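Local coordinates for protein alpha-glucosidase (Bacteroides thetaiotaomicron, PDB 5XFM) that hydrolyses beta-L-arabinopyranosides and alpha-galactosides, as a bifunctional glycoside hydrolase of family 97, at residues A[452-457]-A[487-492]; A[480-485]-A[521-526]; A[171-176]-A[434-439]; A[300-305]-A[459-464]; A[294-299]-A[527-532]. The protein carries 1 engineered substitution. One frame throughout, in Å; residues are numbered along the deposited sequence.

Overall arrangement
All but one of the segments belong to the catalytic barrel family region; 171-176 comes from the N-terminal region. Contacts 1 and 3, their centres about 11 Å apart, share the calcium ion: Glu452 and Glu174 bind it together with Glu458, and Glu452 OE1 also lies 2.8 Å from Gly434 N. Contact 2 sits about 9 Å from contact 1, centre to centre, and Arg481 NH2 reaches Glu452 O at 2.9 Å. Contact 5 pairs two barrel strands and touches contact 1 where Ala530 N meets Gly491 O at 2.9 Å. Contact 4 joins helix 300-304, which follows strand 295-299, to helix 458-462; it packs against contact 5, their centres about 14 Å apart.

Contact 1. Residues A[452-457]-A[487-492]; sequences EAVLAS and MEFGGC. With CA (calcium ion), chain E.
Ser457 grips the 487-492 loop with two hydrogen bonds. Its backbone N donates to Phe489 O at 3.1 Å. Its hydroxyl OG, held between the backbone N and the carbonyl carbon by a chi1 of 68°, donates to Gly490 O at 2.6 Å from above the carbonyl plane. Gly490 suits its place twice over, since its phi is positive and a CB here would clash with that same OG.

The Phe489 ring packs against backbone. Ser457 N lies over the centre of one face, 3.8 Å above the plane, while Leu455 O approaches CE1 obliquely at 3.3 Å. Apolar contact comes from Val454 CG1, at the ring edge 4.3 Å from Phe489 CD1 and 3.8 Å from Met487 CG. An alanine in place of Phe489 would probably open a gap beneath the 455-457 backbone and leave Val454 CG1 with less to pack on.

Metal bonding is the third kind. Glu452, with CG anti to the backbone N (chi1 -169°) and the chain extended, chelates calcium through OE1 (2.7 Å) and OE2 (2.4 Å). Glu174, Glu458 and four waters fill the shell, and OE1 also accepts from Gly434 N. Ser457 directly precedes Glu458, and its bonds probably restrain the stretch between the two ligands.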
# COMPACT_ATOMS: atom_id res chain seq x y z
N GLU A 452 3.06 -6.75 1.70
CA GLU A 452 4.37 -6.20 2.03
C GLU A 452 4.64 -5.04 1.05
O GLU A 452 4.32 -3.89 1.35
CB GLU A 452 5.46 -7.28 1.97
CG GLU A 452 6.83 -6.87 2.54
CD GLU A 452 7.86 -7.97 2.39
OE1 GLU A 452 7.75 -8.75 1.41
OE2 GLU A 452 8.79 -8.07 3.22
N ALA A 453 5.16 -5.36 -0.13
CA ALA A 453 5.43 -4.38 -1.18
C ALA A 453 6.13 -3.13 -0.66
O ALA A 453 5.79 -2.01 -1.04
CB ALA A 453 4.13 -3.99 -1.88
N VAL A 454 7.12 -3.34 0.20
CA VAL A 454 7.87 -2.26 0.82
C VAL A 454 9.10 -2.86 1.47
O VAL A 454 9.14 -4.07 1.75
CB VAL A 454 7.03 -1.49 1.88
CG1 VAL A 454 6.78 -2.37 3.10
CG2 VAL A 454 7.70 -0.20 2.31
N LEU A 455 10.11 -2.03 1.70
CA LEU A 455 11.25 -2.42 2.50
C LEU A 455 10.78 -2.50 3.95
O LEU A 455 10.71 -1.49 4.66
CB LEU A 455 12.40 -1.43 2.32
CG LEU A 455 13.13 -1.67 1.00
CD1 LEU A 455 13.99 -0.50 0.60
CD2 LEU A 455 13.97 -2.93 1.13
N ALA A 456 10.43 -3.71 4.38
CA ALA A 456 9.86 -3.90 5.72
C ALA A 456 10.94 -3.91 6.80
O ALA A 456 12.13 -3.80 6.52
CB ALA A 456 9.05 -5.20 5.76
N SER A 457 10.49 -4.04 8.04
CA SER A 457 11.36 -4.00 9.21
C SER A 457 12.45 -5.07 9.19
O SER A 457 13.48 -4.93 9.85
CB SER A 457 10.51 -4.13 10.48
OG SER A 457 9.93 -5.42 10.57
N MET A 487 -0.22 -1.82 4.48
CA MET A 487 1.21 -2.09 4.46
C MET A 487 1.63 -2.92 5.67
O MET A 487 1.63 -2.43 6.80
CB MET A 487 1.99 -0.78 4.43
CG MET A 487 3.49 -0.92 4.28
SD MET A 487 4.25 0.71 4.22
CE MET A 487 3.92 1.32 5.87
N GLU A 488 1.94 -4.19 5.43
CA GLU A 488 2.33 -5.10 6.52
C GLU A 488 3.81 -4.93 6.80
O GLU A 488 4.65 -5.65 6.24
CB GLU A 488 2.02 -6.55 6.16
CG GLU A 488 1.03 -7.21 7.11
CD GLU A 488 1.69 -7.72 8.39
OE1 GLU A 488 2.88 -8.08 8.36
OE2 GLU A 488 1.02 -7.73 9.45
N PHE A 489 4.14 -3.96 7.65
CA PHE A 489 5.51 -3.51 7.80
C PHE A 489 6.29 -4.31 8.85
O PHE A 489 7.51 -4.45 8.75
CB PHE A 489 5.53 -2.02 8.16
CG PHE A 489 6.91 -1.42 8.23
CD1 PHE A 489 7.56 -1.01 7.09
CD2 PHE A 489 7.55 -1.28 9.46
CE1 PHE A 489 8.84 -0.46 7.15
CE2 PHE A 489 8.82 -0.74 9.53
CZ PHE A 489 9.46 -0.32 8.37
N GLY A 490 5.60 -4.84 9.85
CA GLY A 490 6.26 -5.56 10.93
C GLY A 490 7.03 -4.64 11.86
O GLY A 490 8.08 -5.00 12.39
N GLY A 491 6.49 -3.44 12.06
CA GLY A 491 7.14 -2.41 12.85
C GLY A 491 7.05 -2.56 14.36
O GLY A 491 6.63 -3.59 14.89
N CYS A 492 7.47 -1.50 15.05
CA CYS A 492 7.55 -1.43 16.51
C CYS A 492 8.59 -2.40 17.05
O CYS A 492 8.26 -3.46 17.59
CB CYS A 492 6.21 -1.69 17.17
SG CYS A 492 6.21 -1.22 18.93
CA CA E . 10.18 -9.64 2.02
O HOH W 1 9.85 -11.27 0.35
O HOH W 2 12.43 -10.02 0.98
O HOH W 3 12.30 -11.36 2.83
O HOH W 4 9.06 -11.26 3.41

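Contact 2. Residues A[480-485]-A[521-526]; sequences IRNTVG and LLQNPV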
# COMPACT_ATOMS: atom_id res chain seq x y z
N ILE A 480 2.87 8.07 0.67
CA ILE A 480 3.08 7.31 -0.57
C ILE A 480 2.62 5.84 -0.48
O ILE A 480 1.47 5.54 -0.77
CB ILE A 480 4.57 7.36 -1.01
CG1 ILE A 480 5.05 8.82 -1.07
CG2 ILE A 480 4.76 6.70 -2.37
CD1 ILE A 480 6.50 8.99 -1.44
N ARG A 481 3.50 4.93 -0.08
CA ARG A 481 3.18 3.51 -0.16
C ARG A 481 1.90 3.14 0.59
O ARG A 481 1.04 2.44 0.05
CB ARG A 481 4.34 2.65 0.37
CG ARG A 481 3.97 1.20 0.70
CD ARG A 481 3.46 0.41 -0.51
NE ARG A 481 3.11 -0.96 -0.12
CZ ARG A 481 1.95 -1.32 0.43
NH1 ARG A 481 1.00 -0.41 0.63
NH2 ARG A 481 1.75 -2.58 0.78
N ASN A 482 1.78 3.62 1.82
CA ASN A 482 0.70 3.19 2.70
C ASN A 482 -0.62 3.95 2.46
O ASN A 482 -1.70 3.47 2.85
CB ASN A 482 1.18 3.33 4.16
CG ASN A 482 0.32 2.56 5.14
OD1 ASN A 482 0.23 2.92 6.31
ND2 ASN A 482 -0.31 1.49 4.66
N THR A 483 -0.55 5.10 1.80
CA THR A 483 -1.75 5.90 1.54
C THR A 483 -2.70 5.23 0.54
O THR A 483 -3.90 5.48 0.56
CB THR A 483 -1.39 7.34 1.02
OG1 THR A 483 -2.47 8.23 1.29
CG2 THR A 483 -1.11 7.36 -0.48
N VAL A 484 -2.18 4.39 -0.34
CA VAL A 484 -3.03 3.71 -1.31
C VAL A 484 -3.40 2.30 -0.88
O VAL A 484 -4.14 1.61 -1.59
CB VAL A 484 -2.37 3.63 -2.71
CG1 VAL A 484 -2.05 5.03 -3.23
CG2 VAL A 484 -1.13 2.77 -2.65
N GLY A 485 -2.89 1.84 0.26
CA GLY A 485 -3.20 0.49 0.69
C GLY A 485 -2.49 -0.03 1.93
O GLY A 485 -1.47 0.52 2.36
N LEU A 521 1.11 5.45 12.89
CA LEU A 521 1.48 5.98 11.58
C LEU A 521 1.28 4.97 10.45
O LEU A 521 0.76 5.32 9.39
CB LEU A 521 2.93 6.45 11.59
CG LEU A 521 3.20 7.66 12.48
CD1 LEU A 521 4.69 8.01 12.49
CD2 LEU A 521 2.37 8.85 12.03
N LEU A 522 1.69 3.73 10.67
CA LEU A 522 1.66 2.71 9.61
C LEU A 522 0.47 1.75 9.78
O LEU A 522 0.40 1.00 10.75
CB LEU A 522 2.98 1.93 9.60
CG LEU A 522 4.27 2.75 9.65
CD1 LEU A 522 5.51 1.88 9.50
CD2 LEU A 522 4.26 3.86 8.60
N GLN A 523 -0.43 1.76 8.80
CA GLN A 523 -1.71 1.03 8.89
C GLN A 523 -1.71 -0.34 8.19
O GLN A 523 -1.25 -0.48 7.05
CB GLN A 523 -2.83 1.91 8.32
CG GLN A 523 -4.20 1.24 8.21
CD GLN A 523 -4.38 0.55 6.87
OE1 GLN A 523 -3.96 1.06 5.83
NE2 GLN A 523 -5.01 -0.63 6.89
N ASN A 524 -2.20 -1.34 8.92
CA ASN A 524 -2.49 -2.67 8.37
C ASN A 524 -3.43 -3.41 9.33
O ASN A 524 -3.21 -3.39 10.54
CB ASN A 524 -1.20 -3.47 8.14
CG ASN A 524 -1.39 -4.65 7.20
OD1 ASN A 524 -1.73 -5.76 7.63
ND2 ASN A 524 -1.19 -4.42 5.91
N PRO A 525 -4.46 -4.08 8.79
CA PRO A 525 -5.54 -4.67 9.59
C PRO A 525 -5.06 -5.74 10.58
O PRO A 525 -5.50 -5.79 11.73
CB PRO A 525 -6.45 -5.32 8.53
CG PRO A 525 -6.05 -4.71 7.24
CD PRO A 525 -4.62 -4.37 7.36
N VAL A 526 -4.15 -6.59 10.12
CA VAL A 526 -3.52 -7.59 10.98
C VAL A 526 -2.06 -7.22 11.18
O VAL A 526 -1.24 -7.37 10.27
CB VAL A 526 -3.63 -9.01 10.37
CG1 VAL A 526 -2.83 -10.01 11.18
CG2 VAL A 526 -5.09 -9.43 10.27
O HOH W 5 -3.78 3.32 4.55
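Asn482 reaches from the 480-485 loop to the backbone of Gln523. CB points toward the 521-526 segment, and chi1 (-163°) sets CG anti to the backbone N; the two side chains cross at about a right angle. From CG the two tips diverge. OD1 accepts from Gln523 N at 2.8 Å in an almost straight bond of 169°, the donor tilted only a little from the carbonyl plane; the same oxygen rests 3.6 Å from Leu522 CA. ND2 donates to Gln523 O at 3.2 Å, in the carbonyl plane and on a lone pair, and also to Gly485 O at 2.8 Å. Asparagine suits this place because one short, flat group offers an acceptor and a donor to the N-H and C=O of a single residue, and has a second N-H left for its own loop.

Gln523 bends at chi2, and its amide plane lies about 10° from that of Asn482. Water 5 lies 2.6 Å from Gln523 OE1 and 2.7 Å from Asn482 O, linking the segments. Arg481 turns to Glu452 O and Ala453 O. The clasped residue lies in the loop from helix 512-521 to strand 526-528, a helix-to-strand connection of the parallel alpha/beta barrel.

Contact 3. Residues A[171-176]-A[434-439]; sequences PSYEEE and GCTLPR. With CA (calcium ion), chain E.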
# COMPACT_ATOMS: atom_id res chain seq x y z
N PRO A 171 11.31 -8.92 -9.33
CA PRO A 171 10.88 -7.77 -8.51
C PRO A 171 9.99 -8.14 -7.33
O PRO A 171 9.22 -9.10 -7.41
CB PRO A 171 10.10 -6.90 -9.51
CG PRO A 171 10.50 -7.40 -10.88
CD PRO A 171 10.72 -8.87 -10.68
N SER A 172 10.08 -7.36 -6.26
CA SER A 172 9.29 -7.61 -5.05
C SER A 172 8.88 -6.31 -4.37
O SER A 172 8.50 -6.31 -3.20
CB SER A 172 10.06 -8.51 -4.08
OG SER A 172 11.39 -8.05 -3.89
N TYR A 173 8.96 -5.21 -5.11
CA TYR A 173 8.55 -3.89 -4.63
C TYR A 173 9.27 -3.56 -3.33
O TYR A 173 8.68 -3.09 -2.36
CB TYR A 173 7.03 -3.84 -4.45
CG TYR A 173 6.30 -3.68 -5.77
CD1 TYR A 173 6.49 -4.60 -6.79
CD2 TYR A 173 5.42 -2.63 -5.98
CE1 TYR A 173 5.84 -4.47 -8.00
CE2 TYR A 173 4.75 -2.49 -7.19
CZ TYR A 173 4.97 -3.42 -8.20
OH TYR A 173 4.32 -3.30 -9.40
N GLU A 174 10.57 -3.82 -3.32
CA GLU A 174 11.39 -3.59 -2.14
C GLU A 174 12.59 -2.71 -2.47
O GLU A 174 13.73 -3.13 -2.33
CB GLU A 174 11.83 -4.93 -1.54
CG GLU A 174 10.78 -5.55 -0.62
CD GLU A 174 10.98 -7.05 -0.38
OE1 GLU A 174 11.82 -7.67 -1.05
OE2 GLU A 174 10.32 -7.59 0.53
N GLU A 175 12.33 -1.47 -2.89
CA GLU A 175 13.41 -0.57 -3.28
C GLU A 175 13.36 0.75 -2.52
O GLU A 175 12.38 1.05 -1.84
CB GLU A 175 13.38 -0.32 -4.79
CG GLU A 175 13.37 -1.61 -5.62
CD GLU A 175 14.65 -2.42 -5.49
OE1 GLU A 175 15.74 -1.83 -5.32
OE2 GLU A 175 14.56 -3.67 -5.54
N GLU A 176 14.43 1.53 -2.63
CA GLU A 176 14.57 2.73 -1.83
C GLU A 176 14.14 3.97 -2.60
O GLU A 176 14.16 3.98 -3.83
CB GLU A 176 16.02 2.90 -1.37
CG GLU A 176 16.47 1.85 -0.38
CD GLU A 176 17.92 2.01 -0.01
OE1 GLU A 176 18.22 2.75 0.95
OE2 GLU A 176 18.77 1.40 -0.69
N GLY A 434 6.64 -10.44 -0.45
CA GLY A 434 7.48 -10.62 -1.63
C GLY A 434 6.64 -10.39 -2.86
O GLY A 434 6.68 -11.17 -3.81
N CYS A 435 5.90 -9.29 -2.83
CA CYS A 435 4.72 -9.14 -3.66
C CYS A 435 4.60 -7.77 -4.30
O CYS A 435 5.40 -6.87 -4.05
CB CYS A 435 3.46 -9.41 -2.82
SG CYS A 435 3.26 -8.25 -1.42
N THR A 436 3.57 -7.63 -5.12
CA THR A 436 3.31 -6.37 -5.77
C THR A 436 2.42 -5.48 -4.91
O THR A 436 1.84 -5.94 -3.92
CB THR A 436 2.64 -6.58 -7.13
OG1 THR A 436 2.61 -5.35 -7.86
CG2 THR A 436 1.23 -7.14 -6.96
N LEU A 437 2.33 -4.21 -5.30
CA LEU A 437 1.49 -3.24 -4.63
C LEU A 437 0.03 -3.68 -4.69
O LEU A 437 -0.42 -4.16 -5.73
CB LEU A 437 1.64 -1.86 -5.27
CG LEU A 437 0.86 -0.69 -4.67
CD1 LEU A 437 1.60 -0.21 -3.44
CD2 LEU A 437 0.66 0.46 -5.67
N PRO A 438 -0.71 -3.53 -3.58
CA PRO A 438 -2.15 -3.81 -3.59
C PRO A 438 -2.88 -2.71 -4.37
O PRO A 438 -2.52 -1.54 -4.26
CB PRO A 438 -2.54 -3.79 -2.11
CG PRO A 438 -1.54 -2.86 -1.50
CD PRO A 438 -0.26 -3.11 -2.24
N ARG A 439 -3.86 -3.09 -5.17
CA ARG A 439 -4.51 -2.10 -6.02
C ARG A 439 -6.01 -2.04 -5.74
O ARG A 439 -6.83 -2.50 -6.54
CB ARG A 439 -4.22 -2.43 -7.49
CG ARG A 439 -2.86 -1.90 -7.96
CD ARG A 439 -2.16 -2.94 -8.82
NE ARG A 439 -0.97 -2.46 -9.51
CZ ARG A 439 0.27 -2.84 -9.22
NH1 ARG A 439 0.50 -3.68 -8.23
NH2 ARG A 439 1.30 -2.37 -9.93
CA CA E . 10.18 -9.64 2.02
O HOH W 6 6.59 -10.14 -6.32
O HOH W 7 7.36 -7.51 -0.93
O HOH W 2 12.43 -10.02 0.98
O HOH W 1 9.85 -11.27 0.35
O HOH W 3 12.30 -11.36 2.83
O HOH W 4 9.06 -11.26 3.41
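Tyr173 lays its ring against the backbone of Thr436 and Leu437. Chi1 (-77°) sets its CG anti to the carbonyl carbon, and chi2 (57°) turns one face onto Thr436 CA in a CH-pi contact 3.9 Å from the ring centroid; Leu437 N lies over the same face, nearer the rim. Leu437 CB adds an apolar touch at 3.7 Å from Tyr173 CE2. Tyr173 OH receives Arg439 NH2 at 3.2 Å, nearly straight at 175° and in the guanidinium plane, and has its strongest partner in Asp408. Tyrosine thus offers a flat face to the backbone and a hydroxyl to both charged groups.

The contact joins a loop of the N-terminal region, of the galactose mutarotase clan, to the loop that follows strand 429-432 at the C-terminal end of the catalytic barrel, and calcium sits at this junction. Gly434 has a positive phi suited to glycine.

Glu174 also has CG anti to the carbonyl carbon, and the chain runs extended beyond it; OE2 binds calcium at 2.5 Å, with Glu452, Glu458 and waters as the other ligands. OE1 accepts Ser172 OG at 2.9 Å from above the carboxylate plane, which probably restrains rotation of the carboxylate. Arg439 NH1 donates to Thr436 OG1 (2.7 Å).

Contact 4. Residues A[300-305]-A[459-464]; sequences SWILWQ and NMVFNQ
Val461 and Gln305 meet tip to tip, Gln305 NE2 standing 3.8 Å from Val461 CG1. The other valine branch, CG2, lies 3.6 Å from Ile302 CD1, the two side chains crossing obliquely. A branched residue suits this place because its two methyl groups can reach two partners at once.

Trp301 and Phe462 cross at about a right angle and touch at their far ends, CH2 to CZ at 3.8 Å. The amide oxygen of Gln305 lies between the two rings. This OE1 is 3.2 Å above the plane of the Trp301 ring, offset toward the rim, and meets the Phe462 ring at its edge, in plane, with amide and ring 80° apart. A bend at chi2 (-71°) folds the chain back, and NE2 donates to Ile302 O at 2.7 Å from above that carbonyl's plane. An alanine at Gln305 would probably leave Ile302 O without this donor and open a gap between the Trp301 face and the Phe462 edge.

Trp301 NE1 turns instead to Asp306. Helix 300-304 follows directly on strand 295-299, and helix 458-462 begins with the calcium ligand Glu458; the contact is therefore packing between two short helices of strand-to-helix connections at the C-terminal end of the barrel.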
# COMPACT_ATOMS: atom_id res chain seq x y z
N SER A 300 7.87 -14.61 15.82
CA SER A 300 9.20 -15.00 16.29
C SER A 300 10.31 -14.73 15.28
O SER A 300 11.41 -14.31 15.65
CB SER A 300 9.20 -16.49 16.71
OG SER A 300 9.28 -17.36 15.59
N TRP A 301 10.04 -14.95 14.00
CA TRP A 301 11.09 -14.90 12.99
C TRP A 301 11.74 -13.52 12.81
O TRP A 301 12.90 -13.45 12.43
CB TRP A 301 10.56 -15.37 11.63
CG TRP A 301 11.60 -15.32 10.55
CD1 TRP A 301 12.48 -16.30 10.20
CD2 TRP A 301 11.88 -14.20 9.70
NE1 TRP A 301 13.29 -15.86 9.18
CE2 TRP A 301 12.94 -14.57 8.86
CE3 TRP A 301 11.34 -12.91 9.58
CZ2 TRP A 301 13.47 -13.71 7.89
CZ3 TRP A 301 11.86 -12.06 8.62
CH2 TRP A 301 12.91 -12.47 7.79
N ILE A 302 11.01 -12.44 13.01
CA ILE A 302 11.60 -11.12 12.73
C ILE A 302 12.87 -10.88 13.57
O ILE A 302 13.91 -10.49 13.03
CB ILE A 302 10.58 -9.97 12.93
CG1 ILE A 302 11.24 -8.62 12.68
CG2 ILE A 302 9.92 -10.01 14.31
CD1 ILE A 302 11.83 -8.49 11.30
N LEU A 303 12.82 -11.16 14.87
CA LEU A 303 13.96 -10.93 15.74
C LEU A 303 14.77 -12.18 16.08
O LEU A 303 15.96 -12.09 16.39
CB LEU A 303 13.49 -10.25 17.03
CG LEU A 303 13.25 -8.75 16.92
CD1 LEU A 303 12.72 -8.19 18.23
CD2 LEU A 303 14.54 -8.06 16.53
N TRP A 304 14.12 -13.35 16.05
CA TRP A 304 14.79 -14.59 16.42
C TRP A 304 15.14 -15.44 15.20
O TRP A 304 15.85 -16.44 15.30
CB TRP A 304 13.92 -15.38 17.41
CG TRP A 304 13.77 -14.71 18.75
CD1 TRP A 304 14.12 -13.44 19.08
CD2 TRP A 304 13.21 -15.30 19.94
NE1 TRP A 304 13.82 -13.19 20.40
CE2 TRP A 304 13.26 -14.32 20.95
CE3 TRP A 304 12.68 -16.55 20.25
CZ2 TRP A 304 12.81 -14.56 22.25
CZ3 TRP A 304 12.22 -16.79 21.53
CH2 TRP A 304 12.29 -15.79 22.52
N GLN A 305 14.62 -15.04 14.04
CA GLN A 305 14.96 -15.61 12.74
C GLN A 305 14.73 -17.12 12.63
O GLN A 305 13.93 -17.69 13.37
CB GLN A 305 16.41 -15.27 12.39
CG GLN A 305 16.67 -13.77 12.27
CD GLN A 305 16.04 -13.15 11.04
OE1 GLN A 305 16.26 -13.61 9.92
NE2 GLN A 305 15.25 -12.09 11.24
N ASN A 459 14.49 -5.63 6.96
CA ASN A 459 15.70 -5.06 6.41
C ASN A 459 16.52 -4.39 7.52
O ASN A 459 17.75 -4.42 7.49
CB ASN A 459 15.37 -4.08 5.28
CG ASN A 459 14.71 -4.77 4.09
OD1 ASN A 459 13.52 -4.59 3.83
ND2 ASN A 459 15.49 -5.56 3.37
N MET A 460 15.83 -3.82 8.51
CA MET A 460 16.53 -3.24 9.64
C MET A 460 17.28 -4.32 10.41
O MET A 460 18.35 -4.08 10.96
CB MET A 460 15.57 -2.49 10.57
CG MET A 460 14.92 -1.26 9.95
SD MET A 460 13.69 -0.55 11.06
CE MET A 460 14.66 -0.42 12.57
N VAL A 461 16.72 -5.53 10.46
CA VAL A 461 17.43 -6.64 11.08
C VAL A 461 18.62 -7.02 10.21
O VAL A 461 19.69 -7.36 10.72
CB VAL A 461 16.52 -7.88 11.29
CG1 VAL A 461 17.26 -8.95 12.08
CG2 VAL A 461 15.26 -7.48 12.03
N PHE A 462 18.44 -6.94 8.90
CA PHE A 462 19.48 -7.41 7.98
C PHE A 462 20.66 -6.45 7.90
O PHE A 462 21.81 -6.89 7.81
CB PHE A 462 18.91 -7.62 6.58
CG PHE A 462 17.82 -8.65 6.51
CD1 PHE A 462 17.78 -9.70 7.41
CD2 PHE A 462 16.86 -8.59 5.51
CE1 PHE A 462 16.78 -10.65 7.34
CE2 PHE A 462 15.86 -9.54 5.43
CZ PHE A 462 15.82 -10.57 6.35
N ASN A 463 20.39 -5.15 7.94
CA ASN A 463 21.39 -4.16 7.55
C ASN A 463 21.24 -2.86 8.34
O ASN A 463 20.16 -2.29 8.41
CB ASN A 463 21.28 -3.90 6.04
CG ASN A 463 22.39 -2.98 5.50
OD1 ASN A 463 22.99 -2.19 6.22
ND2 ASN A 463 22.63 -3.09 4.20
N GLN A 464 22.36 -2.41 8.91
CA GLN A 464 22.42 -1.19 9.71
C GLN A 464 21.96 0.04 8.93
O GLN A 464 21.44 0.99 9.50
CB GLN A 464 23.85 -0.96 10.21
CG GLN A 464 23.99 0.24 11.14
CD GLN A 464 23.18 0.08 12.41
OE1 GLN A 464 23.12 -1.01 12.99
NE2 GLN A 464 22.54 1.15 12.84

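Contact 5. Residues A[294-299]-A[527-532]; sequences FGRGTW and QNFALA
Trp299 turns its indole to the backbone of the 527-532 segment: Phe529 O lies at the ring edge, near its plane, and Asn528 O approaches CE3 obliquely at 3.5 Å. The Phe529 ring has Gln527 CB over one face, offset toward the rim, and Arg296 CG at its edge, 4.1 Å from CE1. These groups flank the parallel pairing of strands 295-299 and 526-528, the first and last strands in chain order of the catalytic barrel's parallel sheet, which meet side by side as expected in an alpha/beta (TIM) barrel.

The pairing rests on two backbone bonds, Gln527 N to Gly295 O at 2.9 Å and Gly297 N to Gln527 O at 2.7 Å. Both glycines suit their places: at Gly295 a CB would collide with the carbonyl oxygen before it, and at Gly297 with Asn528 OD1. That amide oxygen is buried with no partner in the model.

Arg296 leads its guanidinium off to Glu327, and Trp299 NE1 hydrogen-bonds to Asp332 OD2. Past the strand end, water takes over from direct bonding. Water 10 accepts from Trp299 N at 2.6 Å and lies close to Phe529 O, and water 9 donates to Trp299 O (2.9 Å) and to Leu531 O (2.8 Å).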
# COMPACT_ATOMS: atom_id res chain seq x y z
N PHE A 294 -9.82 -9.11 12.89
CA PHE A 294 -8.51 -8.52 12.73
C PHE A 294 -7.86 -8.28 14.09
O PHE A 294 -8.49 -8.46 15.13
CB PHE A 294 -8.60 -7.21 11.94
CG PHE A 294 -9.53 -7.29 10.76
CD1 PHE A 294 -9.35 -8.26 9.78
CD2 PHE A 294 -10.58 -6.39 10.63
CE1 PHE A 294 -10.21 -8.33 8.70
CE2 PHE A 294 -11.43 -6.46 9.55
CZ PHE A 294 -11.25 -7.43 8.58
N GLY A 295 -6.59 -7.88 14.08
CA GLY A 295 -5.89 -7.59 15.31
C GLY A 295 -4.38 -7.68 15.28
O GLY A 295 -3.73 -7.26 14.32
N ARG A 296 -3.83 -8.30 16.32
CA ARG A 296 -2.41 -8.22 16.61
C ARG A 296 -1.81 -9.61 16.68
O ARG A 296 -2.44 -10.55 17.15
CB ARG A 296 -2.16 -7.50 17.94
CG ARG A 296 -2.45 -6.01 17.96
CD ARG A 296 -3.93 -5.74 18.18
NE ARG A 296 -4.44 -6.45 19.35
CZ ARG A 296 -4.41 -5.98 20.59
NH1 ARG A 296 -3.87 -4.80 20.84
NH2 ARG A 296 -4.91 -6.70 21.58
N GLY A 297 -0.58 -9.73 16.18
CA GLY A 297 0.12 -11.00 16.21
C GLY A 297 1.50 -10.89 16.82
O GLY A 297 2.12 -9.82 16.81
N THR A 298 1.97 -11.99 17.40
CA THR A 298 3.37 -12.11 17.76
C THR A 298 4.08 -12.87 16.65
O THR A 298 3.48 -13.68 15.94
CB THR A 298 3.57 -12.79 19.12
OG1 THR A 298 2.92 -14.07 19.11
CG2 THR A 298 2.98 -11.94 20.23
N TRP A 299 5.38 -12.65 16.53
CA TRP A 299 6.09 -13.05 15.32
C TRP A 299 7.54 -13.33 15.67
O TRP A 299 8.33 -12.40 15.84
CB TRP A 299 5.97 -11.94 14.27
CG TRP A 299 6.60 -12.24 12.95
CD1 TRP A 299 6.80 -13.47 12.38
CD2 TRP A 299 7.09 -11.28 12.00
NE1 TRP A 299 7.39 -13.33 11.14
CE2 TRP A 299 7.58 -12.00 10.89
CE3 TRP A 299 7.16 -9.88 11.99
CZ2 TRP A 299 8.13 -11.36 9.77
CZ3 TRP A 299 7.72 -9.25 10.89
CH2 TRP A 299 8.19 -9.99 9.79
N GLN A 527 -1.73 -6.70 12.36
CA GLN A 527 -0.36 -6.26 12.63
C GLN A 527 0.45 -7.34 13.33
O GLN A 527 0.15 -7.71 14.47
CB GLN A 527 -0.35 -4.99 13.48
CG GLN A 527 -0.94 -3.74 12.82
CD GLN A 527 0.00 -3.06 11.83
OE1 GLN A 527 0.81 -3.70 11.17
NE2 GLN A 527 -0.11 -1.74 11.75
N ASN A 528 1.49 -7.81 12.66
CA ASN A 528 2.48 -8.67 13.30
C ASN A 528 3.68 -7.80 13.68
O ASN A 528 4.60 -7.62 12.88
CB ASN A 528 2.90 -9.82 12.37
CG ASN A 528 1.71 -10.65 11.92
OD1 ASN A 528 1.03 -11.29 12.73
ND2 ASN A 528 1.45 -10.66 10.61
N PHE A 529 3.61 -7.21 14.87
CA PHE A 529 4.66 -6.34 15.37
C PHE A 529 5.93 -7.10 15.70
O PHE A 529 5.90 -8.31 15.93
CB PHE A 529 4.18 -5.57 16.61
CG PHE A 529 3.05 -4.62 16.33
CD1 PHE A 529 1.82 -4.79 16.93
CD2 PHE A 529 3.22 -3.57 15.44
CE1 PHE A 529 0.78 -3.92 16.67
CE2 PHE A 529 2.19 -2.70 15.18
CZ PHE A 529 0.97 -2.87 15.80
N ALA A 530 7.05 -6.39 15.73
CA ALA A 530 8.33 -7.02 16.00
C ALA A 530 8.68 -7.05 17.49
O ALA A 530 9.82 -6.82 17.87
CB ALA A 530 9.42 -6.30 15.23
N LEU A 531 7.70 -7.36 18.33
CA LEU A 531 7.95 -7.53 19.75
C LEU A 531 8.58 -8.89 20.02
O LEU A 531 8.55 -9.78 19.17
CB LEU A 531 6.66 -7.37 20.55
CG LEU A 531 5.98 -6.00 20.49
CD1 LEU A 531 4.72 -5.99 21.34
CD2 LEU A 531 6.94 -4.92 20.92
N ALA A 532 9.14 -9.05 21.21
CA ALA A 532 9.68 -10.34 21.65
C ALA A 532 9.43 -10.51 23.15
O ALA A 532 9.28 -9.53 23.87
CB ALA A 532 11.15 -10.43 21.33
O HOH W 8 3.98 -8.63 18.63
O HOH W 9 10.31 -11.09 17.45
O HOH W 10 6.14 -10.49 17.73